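Local coordinates for acetyltransferase-like, GNAT family (Bacteroides thetaiotaomicron, PDB 3EY5), which probably transfers an acetyl group to an amine nitrogen, as members of the GNAT N-acetyltransferase family generally do, at residues A[121-124]-A[125-128]; A[38-41]-A[42-46]. All coordinates share one frame; numbering follows the deposited sequence.

Interaction 1 of 2, residues A[121-124]-A[125-128]; sequences RINF and YQRH. With SO4 (sulfate ion), chain B.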
ATOM      1  N   ARG A 121      12.012   0.452   8.482  1.00 20.62           N
ATOM      2  CA  ARG A 121      10.683   0.108   7.945  1.00 20.68           C
ATOM      3  C   ARG A 121      10.560  -1.409   7.882  1.00 19.45           C
ATOM      4  O   ARG A 121       9.561  -1.950   8.245  1.00 17.69           O
ATOM      5  CB  ARG A 121      10.449   0.641   6.521  1.00 21.54           C
ATOM      6  CG  ARG A 121      10.572   2.147   6.237  1.00 26.25           C
ATOM      7  CD  ARG A 121       9.923   3.047   7.284  1.00 33.38           C
ATOM      8  NE  ARG A 121       8.511   3.353   7.050  1.00 37.52           N
ATOM      9  CZ  ARG A 121       8.012   4.588   6.948  1.00 40.50           C
ATOM     10  NH1 ARG A 121       8.807   5.651   7.055  1.00 40.82           N
ATOM     11  NH2 ARG A 121       6.704   4.765   6.750  1.00 42.16           N
ATOM     12  N   ILE A 122      11.606  -2.085   7.411  1.00 19.62           N
ATOM     13  CA  ILE A 122      11.559  -3.543   7.311  1.00 19.23           C
ATOM     14  C   ILE A 122      11.420  -4.174   8.698  1.00 18.66           C
ATOM     15  O   ILE A 122      10.552  -5.031   8.895  1.00 17.89           O
ATOM     16  CB  ILE A 122      12.740  -4.097   6.487  1.00 19.80           C
ATOM     17  CG1 ILE A 122      12.451  -3.815   5.010  1.00 19.08           C
ATOM     18  CG2 ILE A 122      12.887  -5.588   6.670  1.00 19.02           C
ATOM     19  CD1 ILE A 122      13.632  -3.711   4.187  1.00 19.82           C
ATOM     20  N   ASN A 123      12.224  -3.735   9.674  1.00 17.84           N
ATOM     21  CA  ASN A 123      12.041  -4.276  11.030  1.00 18.42           C
ATOM     22  C   ASN A 123      10.675  -3.932  11.642  1.00 17.06           C
ATOM     23  O   ASN A 123      10.079  -4.760  12.358  1.00 17.60           O
ATOM     24  CB  ASN A 123      13.204  -3.906  11.967  1.00 18.37           C
ATOM     25  CG  ASN A 123      14.525  -4.528  11.491  1.00 20.34           C
ATOM     26  OD1 ASN A 123      14.600  -5.723  11.280  1.00 23.15           O
ATOM     27  ND2 ASN A 123      15.541  -3.723  11.318  1.00 21.96           N
ATOM     28  N   PHE A 124      10.170  -2.743  11.362  1.00 15.91           N
ATOM     29  CA  PHE A 124       8.822  -2.435  11.784  1.00 17.28           C
ATOM     30  C   PHE A 124       7.826  -3.485  11.206  1.00 18.03           C
ATOM     31  O   PHE A 124       7.060  -4.098  11.941  1.00 16.92           O
ATOM     32  CB  PHE A 124       8.441  -1.021  11.396  1.00 16.61           C
ATOM     33  CG  PHE A 124       7.001  -0.737  11.542  1.00 16.56           C
ATOM     34  CD1 PHE A 124       6.483  -0.374  12.765  1.00 17.10           C
ATOM     35  CD2 PHE A 124       6.149  -0.846  10.457  1.00 19.67           C
ATOM     36  CE1 PHE A 124       5.120  -0.106  12.901  1.00 18.88           C
ATOM     37  CE2 PHE A 124       4.777  -0.582  10.585  1.00 21.43           C
ATOM     38  CZ  PHE A 124       4.263  -0.221  11.803  1.00 16.09           C
ATOM     39  N   TYR A 125       7.877  -3.736   9.904  1.00 19.02           N
ATOM     40  CA  TYR A 125       6.923  -4.684   9.345  1.00 19.54           C
ATOM     41  C   TYR A 125       7.133  -6.119   9.845  1.00 19.79           C
ATOM     42  O   TYR A 125       6.145  -6.856  10.048  1.00 19.22           O
ATOM     43  CB  TYR A 125       6.918  -4.623   7.830  1.00 20.25           C
ATOM     44  CG  TYR A 125       6.220  -3.390   7.279  1.00 21.23           C
ATOM     45  CD1 TYR A 125       4.849  -3.234   7.427  1.00 23.27           C
ATOM     46  CD2 TYR A 125       6.925  -2.396   6.603  1.00 23.43           C
ATOM     47  CE1 TYR A 125       4.196  -2.145   6.940  1.00 25.99           C
ATOM     48  CE2 TYR A 125       6.261  -1.267   6.072  1.00 25.76           C
ATOM     49  CZ  TYR A 125       4.899  -1.160   6.256  1.00 29.02           C
ATOM     50  OH  TYR A 125       4.202  -0.077   5.770  1.00 31.49           O
ATOM     51  N   GLN A 126       8.399  -6.499  10.057  1.00 19.16           N
ATOM     52  CA  GLN A 126       8.738  -7.819  10.530  1.00 19.88           C
ATOM     53  C   GLN A 126       8.271  -8.018  11.976  1.00 19.59           C
ATOM     54  O   GLN A 126       7.777  -9.097  12.326  1.00 19.18           O
ATOM     55  CB  GLN A 126      10.254  -8.061  10.453  1.00 21.04           C
ATOM     56  CG  GLN A 126      10.788  -8.389   9.059  1.00 23.97           C
ATOM     57  CD  GLN A 126      12.266  -8.659   9.117  1.00 27.46           C
ATOM     58  OE1 GLN A 126      12.931  -8.230  10.049  1.00 30.96           O
ATOM     59  NE2 GLN A 126      12.776  -9.425   8.170  1.00 26.64           N
ATOM     60  N   ARG A 127       8.465  -6.997  12.811  1.00 18.39           N
ATOM     61  CA  ARG A 127       7.887  -7.003  14.139  1.00 19.07           C
ATOM     62  C   ARG A 127       6.400  -7.227  14.112  1.00 20.07           C
ATOM     63  O   ARG A 127       5.850  -7.798  15.055  1.00 20.95           O
ATOM     64  CB  ARG A 127       8.160  -5.699  14.873  1.00 18.32           C
ATOM     65  CG  ARG A 127       9.548  -5.670  15.464  1.00 16.84           C
ATOM     66  CD  ARG A 127       9.698  -4.581  16.501  1.00 17.80           C
ATOM     67  NE  ARG A 127       9.263  -3.239  16.084  1.00 15.29           N
ATOM     68  CZ  ARG A 127       9.972  -2.385  15.326  1.00 17.89           C
ATOM     69  NH1 ARG A 127      11.154  -2.709  14.841  1.00 17.58           N
ATOM     70  NH2 ARG A 127       9.491  -1.176  15.056  1.00 17.06           N
ATOM     71  N   HIS A 128       5.729  -6.787  13.054  1.00 20.04           N
ATOM     72  CA  HIS A 128       4.294  -6.934  13.045  1.00 20.72           C
ATOM     73  C   HIS A 128       3.822  -8.013  12.103  1.00 20.89           C
ATOM     74  O   HIS A 128       2.709  -7.935  11.568  1.00 21.31           O
ATOM     75  CB  HIS A 128       3.589  -5.588  12.846  1.00 20.77           C
ATOM     76  CG  HIS A 128       3.877  -4.610  13.943  1.00 22.74           C
ATOM     77  ND1 HIS A 128       4.850  -3.635  13.837  1.00 22.95           N
ATOM     78  CD2 HIS A 128       3.368  -4.497  15.191  1.00 25.68           C
ATOM     79  CE1 HIS A 128       4.906  -2.947  14.958  1.00 25.01           C
ATOM     80  NE2 HIS A 128       4.018  -3.450  15.799  1.00 28.13           N
TER
HETATM   81  S   SO4 B 201       6.464  -0.968  17.335  1.00 50.71           S
HETATM   82  O1  SO4 B 201       6.865  -0.012  16.292  1.00 49.93           O
HETATM   83  O2  SO4 B 201       6.960  -2.323  17.092  1.00 52.61           O
HETATM   84  O3  SO4 B 201       4.991  -1.040  17.289  1.00 54.81           O
HETATM   85  O4  SO4 B 201       6.918  -0.520  18.649  1.00 51.68           O
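Tyr125 gives its N-H back to Arg121 O, at 3.0 Å, while its ring takes the edge of Phe124 on one face. The pair is T-shaped, centroids 5.2 Å apart and planes at 73°, with Phe124 CD2 over the centre of the tyrosine ring. Gln126 keeps the helical pattern, its N bonded to Ile122 O. Arg127 bonds through its N to Asn123 O, and its side chain, bent at chi3 (-51°), lays one guanidinium face over Phe124 CA. At the guanidinium edge, Arg127 NE bonds to sulfate O2 at 2.7 Å, nearly straight at 172°, and Arg127 NH2 to sulfate O1 at 3.1 Å. His128, the first residue to leave helical geometry, sends ND1 to Phe124 O at 2.9 Å, and its N makes a weak second bond to that oxygen. The bond leaves ND1 over one face of the Phe124 ring, toward its rim, with the two rings oblique and His128 CE1 3.5 Å from Phe124 CE1. With an alanine at Phe124, the Tyr125 face and the His128 ring would probably lose the aromatic group between them. With Leu95 of helix 90-101 touching all three side chains, this is an aromatic cluster at the C-terminal end of helix 116-127 in the GNAT fold.

Interaction 2 of 2, residues A[38-41]-A[42-46]; sequences EHLR and EYTDR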
ATOM      1  N   GLU A  38      -5.763  12.574 -11.566  1.00 26.68           N
ATOM      2  CA  GLU A  38      -6.958  12.307 -12.377  1.00 27.56           C
ATOM      3  C   GLU A  38      -7.198  10.806 -12.564  1.00 27.09           C
ATOM      4  O   GLU A  38      -8.347  10.386 -12.584  1.00 26.59           O
ATOM      5  CB  GLU A  38      -6.954  13.036 -13.747  1.00 28.11           C
ATOM      6  CG  GLU A  38      -8.407  13.186 -14.328  1.00 31.00           C
ATOM      7  CD  GLU A  38      -8.513  13.240 -15.868  1.00 35.76           C
ATOM      8  OE1 GLU A  38      -7.469  13.318 -16.555  1.00 38.06           O
ATOM      9  OE2 GLU A  38      -9.659  13.215 -16.401  1.00 36.69           O
ATOM     10  N   HIS A  39      -6.117  10.021 -12.682  1.00 27.28           N
ATOM     11  CA  HIS A  39      -6.195   8.559 -12.852  1.00 28.33           C
ATOM     12  C   HIS A  39      -6.577   7.854 -11.558  1.00 28.88           C
ATOM     13  O   HIS A  39      -7.303   6.843 -11.546  1.00 28.60           O
ATOM     14  CB  HIS A  39      -4.847   7.999 -13.282  1.00 28.10           C
ATOM     15  CG  HIS A  39      -4.460   8.339 -14.682  1.00 30.53           C
ATOM     16  ND1 HIS A  39      -5.245   9.110 -15.513  1.00 32.56           N
ATOM     17  CD2 HIS A  39      -3.353   8.022 -15.396  1.00 32.46           C
ATOM     18  CE1 HIS A  39      -4.642   9.247 -16.681  1.00 33.25           C
ATOM     19  NE2 HIS A  39      -3.492   8.598 -16.634  1.00 33.15           N
ATOM     20  N   LEU A  40      -6.013   8.350 -10.465  1.00 29.43           N
ATOM     21  CA  LEU A  40      -6.300   7.803  -9.159  1.00 30.02           C
ATOM     22  C   LEU A  40      -7.805   7.950  -8.855  1.00 29.58           C
ATOM     23  O   LEU A  40      -8.433   7.053  -8.299  1.00 29.31           O
ATOM     24  CB  LEU A  40      -5.451   8.520  -8.139  1.00 29.75           C
ATOM     25  CG  LEU A  40      -5.939   8.367  -6.719  1.00 32.66           C
ATOM     26  CD1 LEU A  40      -5.796   6.898  -6.245  1.00 34.38           C
ATOM     27  CD2 LEU A  40      -5.183   9.364  -5.824  1.00 33.74           C
ATOM     28  N   ARG A  41      -8.366   9.093  -9.224  1.00 29.70           N
ATOM     29  CA  ARG A  41      -9.816   9.288  -9.142  1.00 30.39           C
ATOM     30  C   ARG A  41     -10.575   8.226  -9.940  1.00 30.06           C
ATOM     31  O   ARG A  41     -11.522   7.607  -9.425  1.00 29.97           O
ATOM     32  CB  ARG A  41     -10.193  10.688  -9.614  1.00 30.89           C
ATOM     33  CG  ARG A  41      -9.711  11.785  -8.668  1.00 32.64           C
ATOM     34  CD  ARG A  41     -10.227  13.148  -9.104  1.00 38.30           C
ATOM     35  NE  ARG A  41     -11.682  13.264  -8.962  1.00 40.46           N
ATOM     36  CZ  ARG A  41     -12.295  13.825  -7.919  1.00 41.92           C
ATOM     37  NH1 ARG A  41     -11.581  14.342  -6.914  1.00 42.23           N
ATOM     38  NH2 ARG A  41     -13.624  13.877  -7.891  1.00 42.03           N
ATOM     39  N   GLU A  42     -10.130   7.996 -11.172  1.00 29.29           N
ATOM     40  CA  GLU A  42     -10.734   7.016 -12.054  1.00 29.77           C
ATOM     41  C   GLU A  42     -10.667   5.573 -11.500  1.00 29.60           C
ATOM     42  O   GLU A  42     -11.661   4.850 -11.555  1.00 29.15           O
ATOM     43  CB  GLU A  42     -10.104   7.119 -13.445  1.00 29.93           C
ATOM     44  CG  GLU A  42     -10.392   8.493 -14.132  1.00 31.16           C
ATOM     45  CD  GLU A  42      -9.515   8.821 -15.368  1.00 32.14           C
ATOM     46  OE1 GLU A  42      -8.729   7.977 -15.856  1.00 33.66           O
ATOM     47  OE2 GLU A  42      -9.631   9.961 -15.867  1.00 34.79           O
ATOM     48  N   TYR A  43      -9.512   5.176 -10.955  1.00 28.36           N
ATOM     49  CA  TYR A  43      -9.340   3.845 -10.361  1.00 27.94           C
ATOM     50  C   TYR A  43     -10.281   3.692  -9.167  1.00 27.63           C
ATOM     51  O   TYR A  43     -10.954   2.673  -9.006  1.00 27.58           O
ATOM     52  CB  TYR A  43      -7.872   3.628  -9.917  1.00 28.30           C
ATOM     53  CG  TYR A  43      -6.906   3.179 -11.017  1.00 29.07           C
ATOM     54  CD1 TYR A  43      -6.286   1.925 -10.969  1.00 30.78           C
ATOM     55  CD2 TYR A  43      -6.620   4.001 -12.113  1.00 29.34           C
ATOM     56  CE1 TYR A  43      -5.408   1.507 -12.003  1.00 31.71           C
ATOM     57  CE2 TYR A  43      -5.733   3.600 -13.132  1.00 28.58           C
ATOM     58  CZ  TYR A  43      -5.133   2.367 -13.072  1.00 30.56           C
ATOM     59  OH  TYR A  43      -4.277   1.978 -14.081  1.00 30.69           O
ATOM     60  N   THR A  44     -10.314   4.717  -8.327  1.00 27.10           N
ATOM     61  CA  THR A  44     -11.161   4.706  -7.141  1.00 28.06           C
ATOM     62  C   THR A  44     -12.637   4.325  -7.459  1.00 28.56           C
ATOM     63  O   THR A  44     -13.146   3.324  -6.944  1.00 29.40           O
ATOM     64  CB  THR A  44     -11.048   6.045  -6.372  1.00 27.56           C
ATOM     65  OG1 THR A  44      -9.721   6.179  -5.842  1.00 27.76           O
ATOM     66  CG2 THR A  44     -12.061   6.112  -5.238  1.00 28.79           C
ATOM     67  N   ASP A  45     -13.301   5.075  -8.326  1.00 28.83           N
ATOM     68  CA  ASP A  45     -14.715   4.766  -8.652  1.00 29.00           C
ATOM     69  C   ASP A  45     -14.930   3.768  -9.782  1.00 29.02           C
ATOM     70  O   ASP A  45     -15.973   3.127  -9.863  1.00 29.67           O
ATOM     71  CB  ASP A  45     -15.474   6.029  -9.004  1.00 29.20           C
ATOM     72  CG  ASP A  45     -14.963   7.240  -8.284  1.00 29.58           C
ATOM     73  OD1 ASP A  45     -14.804   7.212  -7.036  1.00 32.32           O
ATOM     74  OD2 ASP A  45     -14.737   8.235  -8.991  1.00 30.19           O
ATOM     75  N   ARG A  46     -13.968   3.640 -10.681  1.00 29.14           N
ATOM     76  CA  ARG A  46     -14.172   2.764 -11.827  1.00 28.78           C
ATOM     77  C   ARG A  46     -13.795   1.304 -11.531  1.00 28.07           C
ATOM     78  O   ARG A  46     -14.486   0.393 -11.973  1.00 27.20           O
ATOM     79  CB  ARG A  46     -13.392   3.269 -13.055  1.00 29.16           C
ATOM     80  CG  ARG A  46     -13.955   4.509 -13.768  1.00 31.68           C
ATOM     81  CD  ARG A  46     -13.444   4.530 -15.224  1.00 36.28           C
ATOM     82  NE  ARG A  46     -14.035   5.561 -16.096  1.00 38.48           N
ATOM     83  CZ  ARG A  46     -15.127   5.412 -16.860  1.00 41.44           C
ATOM     84  NH1 ARG A  46     -15.551   6.424 -17.619  1.00 40.01           N
ATOM     85  NH2 ARG A  46     -15.811   4.265 -16.869  1.00 42.03           N
TER
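Glu42 N to Glu38 O, Tyr43 N to His39 O, Thr44 N to Leu40 O and Asp45 N to Arg41 O are successive i to i+4 bonds of one helix, the first and last the longest at 3.3 Å. Thr44 adds a side-chain bond: with OG1 beside its own backbone N (chi1 -66°), the hydroxyl turns back along the helix and donates to Leu40 O at 2.9 Å. That carbonyl is thus gripped twice, by Thr44 N and OG1 from opposite faces of its plane, and OG1 also bonds to Asn52 ND2. This threonine bond back to the preceding turn is a familiar way to satisfy a buried hydroxyl in a helix. Here it sits on the inner side of helix 37-46 of the GNAT domain, where Leu40 packs on Tyr18 and Leu25 of helix 15-28 and Thr44 meets Phe50 of strand 50-57. Tyr43 brings the edge of its ring to His39 O, Tyr43 CD2 lying 3.0 Å away, and makes a cation-pi contact with Arg35. On the outer side Glu42 extends alongside His39, Glu42 OE1 3.7 Å from His39 ND1, with ring and carboxylate planes 36° apart. Glu42 OE2 comes within 3.3 Å of Glu38 OE2; the carboxylates are turned 71° against each other, and like charges so close might ease proton uptake by one. Asp45 OD2 is hydrogen-bonded to Thr12 OG1, beyond the helix.

How the interactions relate
Interaction 2 comes first along the chain, on helix 37-46, and interaction 1 follows on helix 116-127. They lie on opposite sides of the chain's centre, with their own centres 30 Å apart and nearest atoms about 17 Å apart, so neither touches the other. Each is a local contact within its own helix, in one GNAT domain. Interaction 1 packs against helix 90-101 and strands 106-110 and 149-156, whereas interaction 2 meets helix 15-28 and strand 50-57. Sulfates, probably from the crystallisation liquor, lie at Arg127 and His128 and at Arg121 in 121-128, whereas in 38-46 the carboxylates of Glu38 and Glu42 approach each other.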